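Local coordinates for ferric-siderophore receptor protein (Streptomyces coelicolor, PDB 2X4L) that probably binds ferric siderophores outside the cell and hands them on for uptake, as a solute-binding protein of family 8, at residues A[69-74]-A[80-85]; A[124-129]-A[297-302]. All coordinates share one frame; numbering follows the deposited sequence.

Interaction 1: residues A[69-74]-A[80-85]; sequences FGPTTT and DVQAGD
Asp80 leans on Pro71 and Thr72 where an Asx turn starts the short 3-10 segment 81-83. Both segments belong to the loop between the parallel strands 67-69 and 92-95. The backbone of Asp80 ties the two together: Asp80 N donates to Thr72 O at 2.9 Å, almost dead straight at 179°. The donor stands above the carbonyl plane of Thr72. Followed outward, the Asp80 side chain begins with CB, which lies 3.5 Å from Thr72 O. Asp80 CG is anti to the backbone N (chi1 -172°), which turns the carboxylate toward the Pro71 ring, with CG 3.7 Å from Pro71 CB. The two oxygens then do different work. Asp80 OD2 packs on Pro71 CB and accepts from Gln82 N at 2.8 Å, on its anti side; this bond makes the Asx turn. A water lies 2.7 Å from Asp80 OD1 and 2.8 Å from Thr73 O and bridges the two segments. An alanine here would probably leave Gln82 N without its acceptor and the water with one holder fewer, and the start of the 3-10 segment would be held less firmly. Within 69-74, Thr72 is held at several atoms. Its OG1 donates to Gly70 O and also bonds to Thr52, while its N bonds to Asn96. Thr73 OG1 bonds to Asn96 as well. Phe51 of strand 48-51 packs against both Pro71 and Gln82. Ala83 closes the contact, with CB 3.6 Å from Thr72 O.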
# COMPACT_ATOMS: atom_id res chain seq x y z
N PHE A 69 3.94 2.25 13.91
CA PHE A 69 5.30 2.42 13.42
C PHE A 69 5.25 2.42 11.90
O PHE A 69 4.62 1.59 11.25
CB PHE A 69 6.22 1.28 13.98
CG PHE A 69 5.78 -0.11 13.69
CD1 PHE A 69 6.30 -0.81 12.61
CD2 PHE A 69 4.75 -0.73 14.44
CE1 PHE A 69 5.91 -2.12 12.28
CE2 PHE A 69 4.35 -2.07 14.15
CZ PHE A 69 4.93 -2.75 13.04
N GLY A 70 5.99 3.41 11.34
CA GLY A 70 6.00 3.57 9.88
C GLY A 70 5.88 5.05 9.60
O GLY A 70 5.81 5.89 10.48
N PRO A 71 5.89 5.39 8.30
CA PRO A 71 5.69 6.78 7.92
C PRO A 71 4.35 7.24 8.45
O PRO A 71 3.32 6.75 8.02
CB PRO A 71 5.70 6.73 6.36
CG PRO A 71 6.41 5.48 6.05
CD PRO A 71 5.96 4.48 7.13
N THR A 72 4.36 8.22 9.39
CA THR A 72 3.14 8.60 10.10
C THR A 72 2.79 10.07 9.96
O THR A 72 1.63 10.40 9.75
CB THR A 72 3.23 8.19 11.57
OG1 THR A 72 3.52 6.77 11.65
CG2 THR A 72 1.81 8.40 12.22
N THR A 73 3.83 10.94 10.15
CA THR A 73 3.61 12.36 9.90
C THR A 73 4.67 12.85 8.95
O THR A 73 5.76 12.26 8.78
CB THR A 73 3.68 13.21 11.14
OG1 THR A 73 4.98 13.06 11.77
CG2 THR A 73 2.54 12.85 12.11
N THR A 74 4.33 13.92 8.28
CA THR A 74 5.26 14.64 7.40
C THR A 74 6.01 15.68 8.23
O THR A 74 5.71 15.98 9.42
CB THR A 74 4.51 15.32 6.26
OG1 THR A 74 3.91 16.49 6.83
CG2 THR A 74 3.51 14.38 5.60
N ASP A 80 0.86 11.48 7.20
CA ASP A 80 1.42 10.86 6.00
C ASP A 80 0.27 10.20 5.23
O ASP A 80 -0.71 9.82 5.86
CB ASP A 80 2.44 9.80 6.45
CG ASP A 80 3.23 9.24 5.27
OD1 ASP A 80 4.29 9.92 4.93
OD2 ASP A 80 2.80 8.19 4.70
N VAL A 81 0.44 10.00 3.93
CA VAL A 81 -0.58 9.26 3.18
C VAL A 81 -0.84 7.91 3.78
O VAL A 81 -2.04 7.49 3.84
CB VAL A 81 -0.10 9.15 1.73
CG1 VAL A 81 1.10 8.29 1.57
CG2 VAL A 81 -1.28 8.50 0.92
N GLN A 82 0.17 7.20 4.35
CA GLN A 82 -0.11 5.88 4.91
C GLN A 82 -0.82 5.89 6.24
O GLN A 82 -1.23 4.87 6.70
CB GLN A 82 1.26 5.12 5.05
CG GLN A 82 1.91 4.85 3.60
CD GLN A 82 2.99 3.84 3.66
OE1 GLN A 82 2.70 2.60 3.84
NE2 GLN A 82 4.18 4.26 3.62
N ALA A 83 -1.05 7.09 6.80
CA ALA A 83 -1.78 7.16 8.05
C ALA A 83 -3.30 7.28 7.78
O ALA A 83 -4.08 7.25 8.68
CB ALA A 83 -1.29 8.41 8.89
N GLY A 84 -3.72 7.47 6.53
CA GLY A 84 -5.20 7.55 6.24
C GLY A 84 -5.82 8.61 7.13
O GLY A 84 -5.32 9.76 7.19
N ASP A 85 -6.88 8.18 7.78
CA ASP A 85 -7.66 9.12 8.60
C ASP A 85 -7.33 8.95 10.08
O ASP A 85 -8.03 9.54 10.88
CB ASP A 85 -9.20 8.98 8.37
CG ASP A 85 -9.59 9.36 6.98
OD1 ASP A 85 -9.09 10.41 6.50
OD2 ASP A 85 -10.43 8.60 6.39
O HOH W 1 6.31 10.71 6.56

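Interaction 2: residues A[124-129]-A[297-302]; sequences TLWSVP and SPEPIL
Glu299 OE1 accepts the indole N-H of Trp126, with NE1 and OE1 2.8 Å apart. Trp126 sits at the second position of a type II beta turn, Leu125 to Val128, in the loop after strand 113-118. Glu299 belongs to the loop between strand 293-296 and helix 304-320. The bond therefore bridges the two lobes of this periplasmic-binding-protein fold, in the region between them. It is well bent, with an N-H...O angle of 135°. The oxygen lies near the edge of the indole but tilted out of its plane, and the nitrogen meets it from above the carboxylate plane. Ring and carboxylate are turned nearly square to each other, their planes 80° apart. With chi1 at -177°, the Trp126 side chain runs opposite its backbone N, which carries the indole out from the turn toward Glu299. The glutamate reaches back with its chain extended beyond CG. Its other oxygen, OE2, makes a salt bridge with Arg268, so the carboxylate is held at both oxygens, which probably restrains its rotation. The positive charge of Arg268 is likely to stabilise the ionised carboxylate. Around the indole stands an aromatic cluster. Trp98 and Phe51 meet it edge-to-face, and Phe119 meets it with planes at about 45°. Beyond the pyrrole nitrogen, the benzo part of the ring also touches the acid: Trp126 CZ2 lies 3.4 Å from Glu299 OE2.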
# COMPACT_ATOMS: atom_id res chain seq x y z
N THR A 124 8.34 -12.17 6.48
CA THR A 124 9.03 -11.07 7.15
C THR A 124 8.02 -9.98 7.59
O THR A 124 7.16 -9.55 6.78
CB THR A 124 9.99 -10.44 6.19
OG1 THR A 124 10.95 -11.42 5.76
CG2 THR A 124 10.80 -9.29 6.82
N LEU A 125 8.07 -9.59 8.87
CA LEU A 125 7.11 -8.55 9.35
C LEU A 125 7.51 -7.18 8.80
O LEU A 125 8.58 -6.65 9.16
CB LEU A 125 7.05 -8.53 10.88
CG LEU A 125 6.54 -9.86 11.51
CD1 LEU A 125 6.50 -9.70 13.03
CD2 LEU A 125 5.20 -10.24 10.92
N TRP A 126 6.66 -6.62 7.95
CA TRP A 126 7.05 -5.36 7.27
C TRP A 126 7.24 -4.23 8.26
O TRP A 126 6.41 -3.97 9.16
CB TRP A 126 5.91 -4.98 6.33
CG TRP A 126 6.18 -3.74 5.48
CD1 TRP A 126 5.43 -2.62 5.48
CD2 TRP A 126 7.17 -3.57 4.44
NE1 TRP A 126 5.89 -1.75 4.49
CE2 TRP A 126 6.91 -2.34 3.82
CE3 TRP A 126 8.20 -4.39 3.90
CZ2 TRP A 126 7.67 -1.85 2.77
CZ3 TRP A 126 8.98 -3.91 2.83
CH2 TRP A 126 8.68 -2.65 2.26
N SER A 127 8.40 -3.60 8.14
CA SER A 127 8.78 -2.39 8.86
C SER A 127 9.24 -2.64 10.30
O SER A 127 9.60 -1.67 11.00
CB SER A 127 7.61 -1.33 8.83
OG SER A 127 8.12 -0.01 9.05
N VAL A 128 9.22 -3.88 10.78
CA VAL A 128 9.73 -4.19 12.12
C VAL A 128 11.24 -4.24 11.90
O VAL A 128 11.72 -4.98 11.04
CB VAL A 128 9.18 -5.53 12.64
CG1 VAL A 128 9.83 -5.86 13.97
CG2 VAL A 128 7.69 -5.40 12.89
N PRO A 129 12.01 -3.45 12.68
CA PRO A 129 13.45 -3.39 12.41
C PRO A 129 14.08 -4.76 12.46
O PRO A 129 13.88 -5.48 13.45
CB PRO A 129 14.00 -2.46 13.46
CG PRO A 129 12.87 -1.79 14.11
CD PRO A 129 11.56 -2.49 13.71
N SER A 297 -0.39 3.98 -5.03
CA SER A 297 -0.05 3.61 -3.64
C SER A 297 0.49 2.18 -3.63
O SER A 297 -0.30 1.22 -3.60
CB SER A 297 -1.32 3.72 -2.79
OG SER A 297 -1.72 5.06 -2.68
N PRO A 298 1.84 2.00 -3.69
CA PRO A 298 2.33 0.61 -3.73
C PRO A 298 2.09 -0.11 -2.41
O PRO A 298 2.20 -1.31 -2.37
CB PRO A 298 3.86 0.75 -3.99
CG PRO A 298 3.94 2.17 -4.57
CD PRO A 298 2.92 2.99 -3.77
N GLU A 299 1.75 0.64 -1.35
CA GLU A 299 1.29 0.02 -0.06
C GLU A 299 -0.15 0.49 0.16
O GLU A 299 -0.40 1.42 0.96
CB GLU A 299 2.13 0.48 1.10
CG GLU A 299 3.58 -0.08 0.94
CD GLU A 299 4.41 0.16 2.17
OE1 GLU A 299 3.95 -0.11 3.30
OE2 GLU A 299 5.55 0.70 2.02
N PRO A 300 -1.13 -0.07 -0.53
CA PRO A 300 -2.53 0.31 -0.25
C PRO A 300 -2.80 0.14 1.23
O PRO A 300 -2.27 -0.78 1.90
CB PRO A 300 -3.36 -0.73 -1.05
CG PRO A 300 -2.41 -1.05 -2.22
CD PRO A 300 -1.03 -1.13 -1.59
N ILE A 301 -3.62 1.06 1.75
CA ILE A 301 -4.20 0.90 3.09
C ILE A 301 -5.36 -0.04 2.87
O ILE A 301 -6.28 0.21 2.08
CB ILE A 301 -4.70 2.25 3.60
CG1 ILE A 301 -3.54 3.25 3.78
CG2 ILE A 301 -5.53 2.04 4.86
CD1 ILE A 301 -4.04 4.74 3.90
N LEU A 302 -5.30 -1.15 3.58
CA LEU A 302 -6.20 -2.30 3.31
C LEU A 302 -7.64 -2.16 3.92
O LEU A 302 -8.11 -3.05 4.63
CB LEU A 302 -5.48 -3.56 3.73
CG LEU A 302 -4.21 -3.90 2.94
CD1 LEU A 302 -3.44 -5.02 3.63
CD2 LEU A 302 -4.57 -4.23 1.51

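How the interactions relate
From the N terminus, the chain leaves strand 67-69 and closes interaction 1 within one loop, with five residues between its segments, before reaching strand 92-95. It then runs on to the loop after strand 113-118. There 124-129 opens interaction 2, which closes at 297-302, before helix 304-320, with 167 residues between its segments. The two contacts are in series and do not cross. The first is local to the lobe built on the five-stranded parallel sheet. The second ties that lobe to the one built on the mixed sheet. Their centres are about 12 Å apart, and they touch: the Phe69 ring packs on the backbone oxygens of Trp126 and Ser127, and Val81 O meets Ile301 CD1.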